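Local coordinates for protein peptidoglycan N-acetylglucosamine deacetylase (Bacillus cereus, PDB 4L1G) that removes the acetyl group from N-acetylglucosamine residues of peptidoglycan in a zinc-dependent hydrolysis, and also acts on soluble chitin substrates and N-acetylchitooligomers, at residues 76-81 and 254-259; 193-198 and 220-225; 197-202 and 230-235; 204-209 and 239-244. All coordinates share one frame; numbering follows the deposited sequence.

Interaction 1 (76-81 and 254-259)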
loop_
_atom_site.group_PDB
_atom_site.type_symbol
_atom_site.label_atom_id
_atom_site.label_comp_id
_atom_site.label_asym_id
_atom_site.label_seq_id
_atom_site.Cartn_x
_atom_site.Cartn_y
_atom_site.Cartn_z
ATOM N N ALA A 76 -1.415 -8.716 4.945
ATOM C CA ALA A 76 -0.939 -7.339 4.968
ATOM C C ALA A 76 -2.020 -6.340 4.567
ATOM O O ALA A 76 -2.600 -6.439 3.485
ATOM C CB ALA A 76 0.286 -7.186 4.068
ATOM N N LEU A 77 -2.286 -5.384 5.451
ATOM C CA LEU A 77 -3.151 -4.256 5.126
ATOM C C LEU A 77 -2.330 -3.171 4.437
ATOM O O LEU A 77 -1.256 -2.802 4.912
ATOM C CB LEU A 77 -3.796 -3.683 6.390
ATOM C CG LEU A 77 -4.865 -4.515 7.098
ATOM C CD1 LEU A 77 -5.142 -3.956 8.487
ATOM C CD2 LEU A 77 -6.140 -4.556 6.275
ATOM N N THR A 78 -2.828 -2.674 3.309
ATOM C CA THR A 78 -2.181 -1.563 2.617
ATOM C C THR A 78 -3.204 -0.486 2.288
ATOM O O THR A 78 -4.373 -0.787 2.041
ATOM C CB THR A 78 -1.468 -2.012 1.322
ATOM O OG1 THR A 78 -2.438 -2.414 0.346
ATOM C CG2 THR A 78 -0.507 -3.165 1.597
ATOM N N PHE A 79 -2.760 0.769 2.291
ATOM C CA PHE A 79 -3.644 1.906 2.046
ATOM C C PHE A 79 -3.042 2.864 1.017
ATOM O O PHE A 79 -1.900 3.303 1.159
ATOM C CB PHE A 79 -3.933 2.643 3.357
ATOM C CG PHE A 79 -4.546 1.773 4.424
ATOM C CD1 PHE A 79 -3.744 1.081 5.320
ATOM C CD2 PHE A 79 -5.920 1.650 4.532
ATOM C CE1 PHE A 79 -4.303 0.278 6.303
ATOM C CE2 PHE A 79 -6.486 0.850 5.512
ATOM C CZ PHE A 79 -5.675 0.162 6.399
ATOM N N ASP A 80 -3.821 3.191 -0.012
ATOM C CA ASP A 80 -3.335 4.000 -1.130
ATOM C C ASP A 80 -3.822 5.446 -1.105
ATOM O O ASP A 80 -4.868 5.746 -0.527
ATOM C CB ASP A 80 -3.757 3.367 -2.457
ATOM C CG ASP A 80 -2.876 2.207 -2.859
ATOM O OD1 ASP A 80 -1.988 1.823 -2.069
ATOM O OD2 ASP A 80 -3.077 1.676 -3.971
ATOM N N ASP A 81 -3.036 6.321 -1.735
ATOM C CA ASP A 81 -3.407 7.707 -2.061
ATOM C C ASP A 81 -3.254 8.734 -0.938
ATOM O O ASP A 81 -3.575 9.908 -1.123
ATOM C CB ASP A 81 -4.814 7.795 -2.669
ATOM C CG ASP A 81 -4.973 6.930 -3.898
ATOM O OD1 ASP A 81 -3.942 6.535 -4.482
ATOM O OD2 ASP A 81 -6.130 6.649 -4.280
ATOM N N VAL A 254 0.991 -8.014 9.154
ATOM C CA VAL A 254 2.383 -7.614 9.003
ATOM C C VAL A 254 2.531 -6.497 7.973
ATOM O O VAL A 254 1.584 -6.163 7.257
ATOM C CB VAL A 254 3.267 -8.802 8.565
ATOM C CG1 VAL A 254 3.221 -9.925 9.600
ATOM C CG2 VAL A 254 2.839 -9.308 7.194
ATOM N N THR A 255 3.724 -5.918 7.907
ATOM C CA THR A 255 4.044 -4.935 6.882
ATOM C C THR A 255 4.623 -5.657 5.672
ATOM O O THR A 255 4.996 -6.826 5.764
ATOM C CB THR A 255 5.074 -3.916 7.380
ATOM O OG1 THR A 255 6.308 -4.587 7.665
ATOM C CG2 THR A 255 4.577 -3.225 8.640
ATOM N N LEU A 256 4.701 -4.962 4.543
ATOM C CA LEU A 256 5.245 -5.563 3.327
ATOM C C LEU A 256 6.714 -6.009 3.435
ATOM O O LEU A 256 7.040 -7.122 3.018
ATOM C CB LEU A 256 5.025 -4.659 2.109
ATOM C CG LEU A 256 3.566 -4.502 1.680
ATOM C CD1 LEU A 256 3.476 -3.785 0.342
ATOM C CD2 LEU A 256 2.871 -5.862 1.625
ATOM N N PRO A 257 7.602 -5.154 3.987
ATOM C CA PRO A 257 8.986 -5.618 4.127
ATOM C C PRO A 257 9.100 -6.870 4.990
ATOM O O PRO A 257 9.982 -7.698 4.758
ATOM C CB PRO A 257 9.697 -4.430 4.797
ATOM C CG PRO A 257 8.614 -3.530 5.282
ATOM C CD PRO A 257 7.473 -3.732 4.351
ATOM N N SER A 258 8.209 -7.008 5.964
ATOM C CA SER A 258 8.167 -8.207 6.786
ATOM C C SER A 258 7.666 -9.395 5.973
ATOM O O SER A 258 8.251 -10.476 6.010
ATOM C CB SER A 258 7.277 -7.988 8.008
ATOM O OG SER A 258 7.103 -9.195 8.728
ATOM N N MET A 259 6.582 -9.186 5.233
ATOM C CA MET A 259 5.993 -10.244 4.418
ATOM C C MET A 259 6.960 -10.753 3.353
ATOM O O MET A 259 7.038 -11.956 3.092
ATOM C CB MET A 259 4.694 -9.761 3.765
ATOM C CG MET A 259 4.186 -10.666 2.654
ATOM S SD MET A 259 2.556 -10.201 2.032
ATOM C CE MET A 259 1.510 -10.720 3.394
HETATM O O HOH W 1 -0.925 -5.342 7.838
HETATM O O HOH W 2 1.102 -3.957 5.412
#
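Ala-76, near the start of strand 74-80 of this polysaccharide deacetylase (NodB) barrel, packs its methyl group against the short helix 256-259 and the turn before it. The apolar part of the contact centres on that methyl. Leu-256 brings CD2 to 3.8 Å from Ala-76 CB, while Met-259 reaches the same carbon with its terminal methyl: its CG stands anti to the backbone N (chi1 166°), and a bend at chi3 (-73°) sets CE 3.8 Å from Ala-76 CB. Farther up the strand, Thr-78 CG2 approaches Leu-256 CD1 at the longer distance of 4.2 Å; the threonine hydroxyl is turned to Ile-222 O and Arg-169. Helix 256-259 thus packs beside the N-terminal half of the strand, whose other end carries Asp-80, the predicted proton acceptor, and the zinc ligand Asp-81.

The polar part runs through water. Two water molecules lie between the backbone of Leu-77 and the carbonyl oxygen of Val-254. One accepts from Leu-77 N at 2.7 Å and lies within hydrogen-bonding distance of Val-254 O; the other is within such distance of two carbonyl oxygens, 2.7 Å from Leu-77 O and 2.9 Å from Val-254 O.

Interaction 2 (193-198 and 220-225). With ACT (acetate ion), chain F.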
loop_
_atom_site.group_PDB
_atom_site.type_symbol
_atom_site.label_atom_id
_atom_site.label_comp_id
_atom_site.label_asym_id
_atom_site.label_seq_id
_atom_site.Cartn_x
_atom_site.Cartn_y
_atom_site.Cartn_z
ATOM N N TRP A 193 -1.661 -6.211 -5.340
ATOM C CA TRP A 193 -2.556 -6.685 -4.293
ATOM C C TRP A 193 -3.280 -7.949 -4.743
ATOM O O TRP A 193 -3.240 -8.305 -5.921
ATOM C CB TRP A 193 -3.561 -5.594 -3.902
ATOM C CG TRP A 193 -4.425 -5.124 -5.037
ATOM C CD1 TRP A 193 -5.649 -5.615 -5.393
ATOM C CD2 TRP A 193 -4.133 -4.065 -5.961
ATOM N NE1 TRP A 193 -6.135 -4.930 -6.480
ATOM C CE2 TRP A 193 -5.224 -3.974 -6.849
ATOM C CE3 TRP A 193 -3.053 -3.190 -6.124
ATOM C CZ2 TRP A 193 -5.269 -3.042 -7.887
ATOM C CZ3 TRP A 193 -3.098 -2.261 -7.157
ATOM C CH2 TRP A 193 -4.200 -2.196 -8.024
ATOM N N SER A 194 -3.932 -8.628 -3.805
ATOM C CA SER A 194 -4.657 -9.855 -4.125
ATOM C C SER A 194 -6.083 -9.842 -3.577
ATOM O O SER A 194 -6.905 -10.676 -3.950
ATOM C CB SER A 194 -3.900 -11.087 -3.620
ATOM O OG SER A 194 -3.899 -11.147 -2.205
ATOM N N VAL A 195 -6.366 -8.897 -2.687
ATOM C CA VAL A 195 -7.722 -8.699 -2.184
ATOM C C VAL A 195 -8.137 -7.239 -2.356
ATOM O O VAL A 195 -7.589 -6.347 -1.708
ATOM C CB VAL A 195 -7.855 -9.100 -0.698
ATOM C CG1 VAL A 195 -9.272 -8.832 -0.197
ATOM C CG2 VAL A 195 -7.486 -10.565 -0.504
ATOM N N ASP A 196 -9.105 -7.002 -3.233
ATOM C CA ASP A 196 -9.570 -5.648 -3.507
ATOM C C ASP A 196 -10.897 -5.366 -2.813
ATOM O O ASP A 196 -11.899 -6.032 -3.073
ATOM C CB ASP A 196 -9.698 -5.423 -5.016
ATOM C CG ASP A 196 -9.958 -3.970 -5.368
ATOM O OD1 ASP A 196 -9.895 -3.110 -4.464
ATOM O OD2 ASP A 196 -10.212 -3.685 -6.557
ATOM N N THR A 197 -10.895 -4.370 -1.932
ATOM C CA THR A 197 -12.086 -4.011 -1.174
ATOM C C THR A 197 -13.038 -3.145 -1.988
ATOM O O THR A 197 -14.177 -2.930 -1.579
ATOM C CB THR A 197 -11.729 -3.236 0.112
ATOM O OG1 THR A 197 -11.143 -1.973 -0.234
ATOM C CG2 THR A 197 -10.754 -4.027 0.971
ATOM N N VAL A 198 -12.563 -2.666 -3.139
ATOM C CA VAL A 198 -13.257 -1.655 -3.953
ATOM C C VAL A 198 -13.955 -0.578 -3.113
ATOM O O VAL A 198 -15.078 -0.163 -3.407
ATOM C CB VAL A 198 -14.213 -2.275 -5.032
ATOM C CG1 VAL A 198 -13.418 -3.096 -6.040
ATOM C CG2 VAL A 198 -15.320 -3.120 -4.409
ATOM N N SER A 220 -2.208 -12.972 1.780
ATOM C CA SER A 220 -3.053 -11.977 1.120
ATOM C C SER A 220 -2.591 -10.536 1.350
ATOM O O SER A 220 -2.282 -10.135 2.476
ATOM C CB SER A 220 -4.515 -12.119 1.560
ATOM O OG SER A 220 -5.095 -13.310 1.052
ATOM N N VAL A 221 -2.542 -9.766 0.268
ATOM C CA VAL A 221 -2.307 -8.333 0.358
ATOM C C VAL A 221 -3.609 -7.603 0.054
ATOM O O VAL A 221 -4.133 -7.676 -1.057
ATOM C CB VAL A 221 -1.196 -7.868 -0.602
ATOM C CG1 VAL A 221 -1.072 -6.353 -0.574
ATOM C CG2 VAL A 221 0.127 -8.523 -0.234
ATOM N N ILE A 222 -4.132 -6.911 1.060
ATOM C CA ILE A 222 -5.430 -6.252 0.963
ATOM C C ILE A 222 -5.272 -4.799 0.516
ATOM O O ILE A 222 -4.340 -4.113 0.940
ATOM C CB ILE A 222 -6.162 -6.314 2.321
ATOM C CG1 ILE A 222 -6.250 -7.768 2.801
ATOM C CG2 ILE A 222 -7.545 -5.689 2.230
ATOM C CD1 ILE A 222 -6.636 -7.916 4.259
ATOM N N LEU A 223 -6.175 -4.339 -0.349
ATOM C CA LEU A 223 -6.130 -2.965 -0.848
ATOM C C LEU A 223 -7.261 -2.095 -0.308
ATOM O O LEU A 223 -8.440 -2.371 -0.538
ATOM C CB LEU A 223 -6.163 -2.934 -2.378
ATOM C CG LEU A 223 -6.284 -1.535 -2.997
ATOM C CD1 LEU A 223 -5.018 -0.725 -2.762
ATOM C CD2 LEU A 223 -6.608 -1.605 -4.482
ATOM N N GLN A 224 -6.886 -1.039 0.406
ATOM C CA GLN A 224 -7.829 -0.004 0.812
ATOM C C GLN A 224 -7.278 1.372 0.438
ATOM O O GLN A 224 -6.129 1.489 0.008
ATOM C CB GLN A 224 -8.112 -0.087 2.311
ATOM C CG GLN A 224 -9.023 -1.235 2.695
ATOM C CD GLN A 224 -9.122 -1.422 4.191
ATOM O OE1 GLN A 224 -8.203 -1.945 4.823
ATOM N NE2 GLN A 224 -10.238 -0.994 4.770
ATOM N N HIS A 225 -8.096 2.408 0.597
ATOM C CA HIS A 225 -7.694 3.754 0.205
ATOM C C HIS A 225 -7.865 4.777 1.323
ATOM O O HIS A 225 -8.731 4.638 2.185
ATOM C CB HIS A 225 -8.478 4.216 -1.031
ATOM C CG HIS A 225 -8.157 3.450 -2.276
ATOM N ND1 HIS A 225 -8.810 2.286 -2.626
ATOM C CD2 HIS A 225 -7.249 3.680 -3.255
ATOM C CE1 HIS A 225 -8.319 1.834 -3.766
ATOM N NE2 HIS A 225 -7.370 2.661 -4.169
HETATM C C ACT F . -4.656 2.400 -6.918
HETATM O O ACT F . -5.283 2.911 -7.869
HETATM O OXT ACT F . -4.980 2.796 -5.779
HETATM C CH3 ACT F . -3.580 1.373 -7.128
HETATM O O HOH W 3 -4.818 -13.503 -1.527
#
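The indole of Trp-193 has Leu-223 over one face: methyl CD2 sits above the centre of the ring system in a CH-pi contact, 3.8 Å from the centroid of the five-membered ring and 17° off its normal. With Trp-193 CG between the backbone N and the carbonyl carbon (chi1 59°), that atom comes to 3.9 Å from Leu-223 CB. The six-membered end of the indole reaches the methyl of a bound acetate, which approaches obliquely. The acetate also meets the edge of the His-225 imidazole, where NE2 donates to OXT at 2.9 Å. Asp-196 runs beside Leu-223 in the same direction and puts OD1 against the same CD2; that oxygen also accepts from Val-198 N, from above the carboxylate plane, in an Asx turn.

The two strands are parallel neighbours, joined through helix 205-215 in a beta-alpha-beta unit of the NodB barrel, and strand 221-225 ends at His-225, the predicted proton donor. Val-221 O accepts from two successive amides, Ser-194 N in the carbonyl plane and Val-195 N tilted out of it. Ser-194 OG returns a bond by accepting from Val-221 N at 3.1 Å, and a water links this hydroxyl to Ser-220 OG, which also bonds Phe-217 N. Leu-223 N donates to Val-195 O at 2.8 Å. Beyond it the backbone bond from Thr-197 N to Leu-223 O is weak, but the Thr-197 hydroxyl donates to that same oxygen at 2.7 Å, in its carbonyl plane, while Thr-197 CG2 packs on Ile-222 CG2 at 3.8 Å.

Interaction 3 (197-202 and 230-235). With SO4 (sulfate ion), chain E.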
loop_
_atom_site.group_PDB
_atom_site.type_symbol
_atom_site.label_atom_id
_atom_site.label_comp_id
_atom_site.label_asym_id
_atom_site.label_seq_id
_atom_site.Cartn_x
_atom_site.Cartn_y
_atom_site.Cartn_z
ATOM N N THR A 197 -10.895 -4.370 -1.932
ATOM C CA THR A 197 -12.086 -4.011 -1.174
ATOM C C THR A 197 -13.038 -3.145 -1.988
ATOM O O THR A 197 -14.177 -2.930 -1.579
ATOM C CB THR A 197 -11.729 -3.236 0.112
ATOM O OG1 THR A 197 -11.143 -1.973 -0.234
ATOM C CG2 THR A 197 -10.754 -4.027 0.971
ATOM N N VAL A 198 -12.563 -2.666 -3.139
ATOM C CA VAL A 198 -13.257 -1.655 -3.953
ATOM C C VAL A 198 -13.955 -0.578 -3.113
ATOM O O VAL A 198 -15.078 -0.163 -3.407
ATOM C CB VAL A 198 -14.213 -2.275 -5.032
ATOM C CG1 VAL A 198 -13.418 -3.096 -6.040
ATOM C CG2 VAL A 198 -15.320 -3.120 -4.409
ATOM N N ASP A 199 -13.260 -0.123 -2.073
ATOM C CA ASP A 199 -13.830 0.798 -1.095
ATOM C C ASP A 199 -14.094 2.197 -1.649
ATOM O O ASP A 199 -14.884 2.957 -1.084
ATOM C CB ASP A 199 -12.953 0.864 0.164
ATOM C CG ASP A 199 -11.508 1.243 -0.131
ATOM O OD1 ASP A 199 -11.090 1.190 -1.306
ATOM O OD2 ASP A 199 -10.779 1.583 0.824
ATOM N N TRP A 200 -13.444 2.527 -2.760
ATOM C CA TRP A 200 -13.621 3.830 -3.394
ATOM C C TRP A 200 -15.034 4.003 -3.952
ATOM O O TRP A 200 -15.471 5.123 -4.209
ATOM C CB TRP A 200 -12.587 4.028 -4.503
ATOM C CG TRP A 200 -12.579 2.919 -5.508
ATOM C CD1 TRP A 200 -11.846 1.769 -5.455
ATOM C CD2 TRP A 200 -13.346 2.850 -6.716
ATOM N NE1 TRP A 200 -12.107 0.990 -6.556
ATOM C CE2 TRP A 200 -13.025 1.631 -7.347
ATOM C CE3 TRP A 200 -14.271 3.702 -7.328
ATOM C CZ2 TRP A 200 -13.594 1.242 -8.558
ATOM C CZ3 TRP A 200 -14.838 3.314 -8.530
ATOM C CH2 TRP A 200 -14.497 2.095 -9.132
ATOM N N LYS A 201 -15.743 2.891 -4.130
ATOM C CA LYS A 201 -17.116 2.922 -4.624
ATOM C C LYS A 201 -18.100 3.371 -3.547
ATOM O O LYS A 201 -19.286 3.548 -3.816
ATOM C CB LYS A 201 -17.531 1.548 -5.158
ATOM C CG LYS A 201 -16.803 1.116 -6.417
ATOM C CD LYS A 201 -17.373 -0.188 -6.956
ATOM C CE LYS A 201 -16.704 -0.587 -8.262
ATOM N NZ LYS A 201 -17.262 -1.858 -8.804
ATOM N N GLY A 202 -17.602 3.545 -2.328
ATOM C CA GLY A 202 -18.435 3.992 -1.228
ATOM C C GLY A 202 -19.270 2.879 -0.627
ATOM O O GLY A 202 -20.285 3.137 0.021
ATOM N N GLY A 230 -12.328 11.252 -0.779
ATOM C CA GLY A 230 -12.920 9.980 -1.156
ATOM C C GLY A 230 -14.109 9.602 -0.293
ATOM O O GLY A 230 -14.291 10.139 0.797
ATOM N N HIS A 231 -14.931 8.684 -0.785
ATOM C CA HIS A 231 -16.042 8.160 0.002
ATOM C C HIS A 231 -15.586 6.881 0.688
ATOM O O HIS A 231 -15.838 5.780 0.199
ATOM C CB HIS A 231 -17.251 7.886 -0.892
ATOM C CG HIS A 231 -17.741 9.092 -1.630
ATOM N ND1 HIS A 231 -18.555 10.041 -1.050
ATOM C CD2 HIS A 231 -17.530 9.507 -2.903
ATOM C CE1 HIS A 231 -18.825 10.987 -1.932
ATOM N NE2 HIS A 231 -18.216 10.686 -3.065
ATOM N N LEU A 232 -14.913 7.030 1.825
ATOM C CA LEU A 232 -14.168 5.919 2.410
ATOM C C LEU A 232 -14.425 5.681 3.898
ATOM O O LEU A 232 -13.658 4.971 4.550
ATOM C CB LEU A 232 -12.668 6.137 2.180
ATOM C CG LEU A 232 -12.223 6.263 0.722
ATOM C CD1 LEU A 232 -10.829 6.868 0.640
ATOM C CD2 LEU A 232 -12.267 4.905 0.035
ATOM N N GLN A 233 -15.490 6.265 4.437
ATOM C CA GLN A 233 -15.784 6.104 5.858
ATOM C C GLN A 233 -16.080 4.647 6.215
ATOM O O GLN A 233 -15.631 4.147 7.249
ATOM C CB GLN A 233 -16.942 7.006 6.291
ATOM C CG GLN A 233 -17.271 6.907 7.774
ATOM C CD GLN A 233 -16.056 7.132 8.656
ATOM O OE1 GLN A 233 -15.391 8.166 8.569
ATOM N NE2 GLN A 233 -15.756 6.158 9.513
ATOM N N GLY A 234 -16.831 3.971 5.350
ATOM C CA GLY A 234 -17.154 2.572 5.555
ATOM C C GLY A 234 -15.907 1.716 5.510
ATOM O O GLY A 234 -15.823 0.680 6.174
ATOM N N SER A 235 -14.929 2.157 4.725
ATOM C CA SER A 235 -13.660 1.453 4.613
ATOM C C SER A 235 -12.896 1.535 5.925
ATOM O O SER A 235 -12.259 0.568 6.345
ATOM C CB SER A 235 -12.823 2.034 3.476
ATOM O OG SER A 235 -11.709 1.208 3.190
HETATM S S SO4 E . -18.327 8.482 3.025
HETATM O O1 SO4 E . -19.256 8.334 4.142
HETATM O O2 SO4 E . -18.255 7.223 2.286
HETATM O O3 SO4 E . -18.797 9.540 2.133
HETATM O O4 SO4 E . -17.001 8.828 3.534
HETATM O O HOH W 4 -13.592 7.677 -3.551
#
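Asp-199 OD2 is gripped by two donors, the hydroxyl of Ser-235 at 2.6 Å from OG and, from the end of strand 221-225, the backbone N of His-225. The contact joins two loops at the C-terminal end of the parallel strands of the NodB barrel: the one following strand 195-196 and the one entering helix 233-248. Ser-235 OG meets OD2 on its anti lone pair, away from the other carboxylate oxygen, and also accepts from Gln-224 NE2. Asp-199 CG lies between its own backbone N and carbonyl carbon (chi1 56°), which places CG beside Ser-235. Asp-199 therefore probably helps, as a second-shell residue, to position the backbone of His-225, the predicted proton donor.

Leu-232, at the N-cap position, crosses Asp-199 at a slant and brings CD2 to 3.4 Å from Asp-199 O. That carbonyl accepts from Gly-202 N, which closes a turn of the loop. Beside it, Gly-202 CA makes a CA-H...O contact with His-231 O at 3.5 Å, and a water accepts from His-231 N and donates to Trp-200 O.

A sulfate, probably from the crystallisation liquor, occupies the start of helix 233-248. Its O4 takes Gln-233 N at 3.1 Å and, weakly, Leu-232 N, as an anion does at the amide-rich N-terminus of a helix. His-231 reaches round to the same ion with its ring edge: ND1 donates to O3 at 3.2 Å, with the oxygen in the imidazole plane.

Interaction 4 (204-209 and 239-244)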
loop_
_atom_site.group_PDB
_atom_site.type_symbol
_atom_site.label_atom_id
_atom_site.label_comp_id
_atom_site.label_asym_id
_atom_site.label_seq_id
_atom_site.Cartn_x
_atom_site.Cartn_y
_atom_site.Cartn_z
ATOM N N SER A 204 -20.412 -0.171 1.886
ATOM C CA SER A 204 -20.510 -0.152 3.345
ATOM C C SER A 204 -19.440 -0.992 4.037
ATOM O O SER A 204 -18.705 -1.738 3.395
ATOM C CB SER A 204 -21.898 -0.614 3.795
ATOM O OG SER A 204 -22.078 -1.995 3.538
ATOM N N ALA A 205 -19.371 -0.862 5.358
ATOM C CA ALA A 205 -18.404 -1.604 6.160
ATOM C C ALA A 205 -18.679 -3.108 6.139
ATOM O O ALA A 205 -17.748 -3.911 6.134
ATOM C CB ALA A 205 -18.392 -1.083 7.593
ATOM N N ASP A 206 -19.954 -3.482 6.130
ATOM C CA ASP A 206 -20.331 -4.892 6.086
ATOM C C ASP A 206 -19.986 -5.527 4.740
ATOM O O ASP A 206 -19.557 -6.679 4.682
ATOM C CB ASP A 206 -21.821 -5.071 6.389
ATOM C CG ASP A 206 -22.133 -4.978 7.873
ATOM O OD1 ASP A 206 -21.291 -5.409 8.691
ATOM O OD2 ASP A 206 -23.223 -4.478 8.222
ATOM N N THR A 207 -20.179 -4.769 3.664
ATOM C CA THR A 207 -19.866 -5.248 2.323
ATOM C C THR A 207 -18.370 -5.504 2.184
ATOM O O THR A 207 -17.950 -6.548 1.680
ATOM C CB THR A 207 -20.307 -4.236 1.246
ATOM O OG1 THR A 207 -21.729 -4.061 1.307
ATOM C CG2 THR A 207 -19.920 -4.723 -0.140
ATOM N N ILE A 208 -17.573 -4.544 2.639
ATOM C CA ILE A 208 -16.122 -4.658 2.589
ATOM C C ILE A 208 -15.627 -5.821 3.442
ATOM O O ILE A 208 -14.770 -6.595 3.014
ATOM C CB ILE A 208 -15.447 -3.350 3.041
ATOM C CG1 ILE A 208 -15.799 -2.226 2.066
ATOM C CG2 ILE A 208 -13.939 -3.522 3.135
ATOM C CD1 ILE A 208 -15.330 -0.863 2.504
ATOM N N THR A 209 -16.188 -5.949 4.642
ATOM C CA THR A 209 -15.788 -7.002 5.571
ATOM C C THR A 209 -16.084 -8.396 5.020
ATOM O O THR A 209 -15.226 -9.279 5.060
ATOM C CB THR A 209 -16.474 -6.839 6.942
ATOM O OG1 THR A 209 -16.086 -5.589 7.525
ATOM C CG2 THR A 209 -16.083 -7.975 7.879
ATOM N N LEU A 239 -12.406 -1.816 9.282
ATOM C CA LEU A 239 -11.249 -2.284 10.042
ATOM C C LEU A 239 -11.626 -2.846 11.411
ATOM O O LEU A 239 -10.974 -3.765 11.909
ATOM C CB LEU A 239 -10.226 -1.154 10.208
ATOM C CG LEU A 239 -9.591 -0.636 8.916
ATOM C CD1 LEU A 239 -8.615 0.494 9.203
ATOM C CD2 LEU A 239 -8.903 -1.771 8.177
ATOM N N ASP A 240 -12.675 -2.294 12.013
ATOM C CA ASP A 240 -13.137 -2.757 13.321
ATOM C C ASP A 240 -13.682 -4.181 13.259
ATOM O O ASP A 240 -13.782 -4.855 14.281
ATOM C CB ASP A 240 -14.199 -1.814 13.897
ATOM C CG ASP A 240 -13.607 -0.523 14.436
ATOM O OD1 ASP A 240 -14.322 0.504 14.448
ATOM O OD2 ASP A 240 -12.430 -0.532 14.852
ATOM N N LYS A 241 -14.034 -4.631 12.059
ATOM C CA LYS A 241 -14.548 -5.983 11.866
ATOM C C LYS A 241 -13.508 -6.886 11.215
ATOM O O LYS A 241 -13.326 -8.034 11.622
ATOM C CB LYS A 241 -15.815 -5.961 11.010
ATOM C CG LYS A 241 -17.027 -5.346 11.688
ATOM C CD LYS A 241 -18.214 -5.322 10.742
ATOM C CE LYS A 241 -19.462 -4.792 11.422
ATOM N NZ LYS A 241 -19.938 -5.710 12.490
ATOM N N ILE A 242 -12.831 -6.357 10.200
ATOM C CA ILE A 242 -11.853 -7.118 9.428
ATOM C C ILE A 242 -10.729 -7.673 10.296
ATOM O O ILE A 242 -10.391 -8.856 10.214
ATOM C CB ILE A 242 -11.241 -6.255 8.305
ATOM C CG1 ILE A 242 -12.271 -6.009 7.201
ATOM C CG2 ILE A 242 -10.002 -6.915 7.728
ATOM C CD1 ILE A 242 -11.786 -5.071 6.119
ATOM N N ILE A 243 -10.161 -6.815 11.134
ATOM C CA ILE A 243 -9.008 -7.194 11.943
ATOM C C ILE A 243 -9.289 -8.306 12.967
ATOM O O ILE A 243 -8.591 -9.321 12.967
ATOM C CB ILE A 243 -8.336 -5.961 12.597
ATOM C CG1 ILE A 243 -7.801 -5.021 11.512
ATOM C CG2 ILE A 243 -7.223 -6.389 13.536
ATOM C CD1 ILE A 243 -7.243 -3.719 12.045
ATOM N N PRO A 244 -10.312 -8.136 13.830
ATOM C CA PRO A 244 -10.529 -9.222 14.794
ATOM C C PRO A 244 -11.043 -10.514 14.154
ATOM O O PRO A 244 -10.689 -11.599 14.618
ATOM C CB PRO A 244 -11.577 -8.641 15.749
ATOM C CG PRO A 244 -12.295 -7.624 14.945
ATOM C CD PRO A 244 -11.264 -7.027 14.034
#
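Thr-209 turns OG1 anti to its carbonyl carbon (chi1 -61°), placing the hydroxyl between its own helix and Lys-241. Lys-241 likewise has CG anti to the carbonyl carbon, then runs out extended until chi4 (-67°) bends NZ aside. Thr-209 OG1 lies 3.5 Å from Lys-241 CB, with Thr-209 CG2 near the same carbon, and the two side chains cross at about a right angle. The hydroxyl's hydrogen goes back into its own helix: OG1 donates to Ala-205 O at 2.7 Å, while the Thr-209 amide reaches that oxygen from the other face of its plane.

Toward solvent the charges only lie near each other. Asp-206 OD1 touches the aliphatic end of the lysine, 3.3 Å from CE, whereas NZ stays 4.0 Å away, beyond a salt bridge. On the inner side, Ile-242 slides past Thr-209 in the opposite direction, bringing CG1 alongside OG1, and its CD1 meets Ile-208 CG2 at 4.0 Å.

Helices 205-215 and 233-248 are neighbours in the outer layer of the NodB barrel; the axes of their segments 205-209 and 239-244 approach to 9.1 Å and run in roughly the same direction, with a crossing angle of -25°. Ile-208 continues inward onto Thr-197, after strand 195-196, while Leu-239 and Ile-243 of the second helix rest on Phe-79 and Leu-77 of strand 74-80.

Overall arrangement
Strands 74-80 and 221-225 are neighbours in one parallel sheet, which joins interactions 1 and 2: Thr-78 OG1 lies 2.6 Å from Ile-222 O, and Asp-80 N lies 2.9 Å from Gln-224 O. Their C-terminal ends bring Asp-80, the zinc ligand Asp-81 and His-225 together. Interaction 3 backs this site, with Asp-199 OD2 2.8 Å from His-225 N, and shares Thr-197 and Val-198 with interaction 2. Interaction 4 lies in the outer helical layer; Ile-208 CD1 packs 3.5 Å from Ser-235 CA of interaction 3. The centres of interactions 1 and 4 are about 17 Å apart.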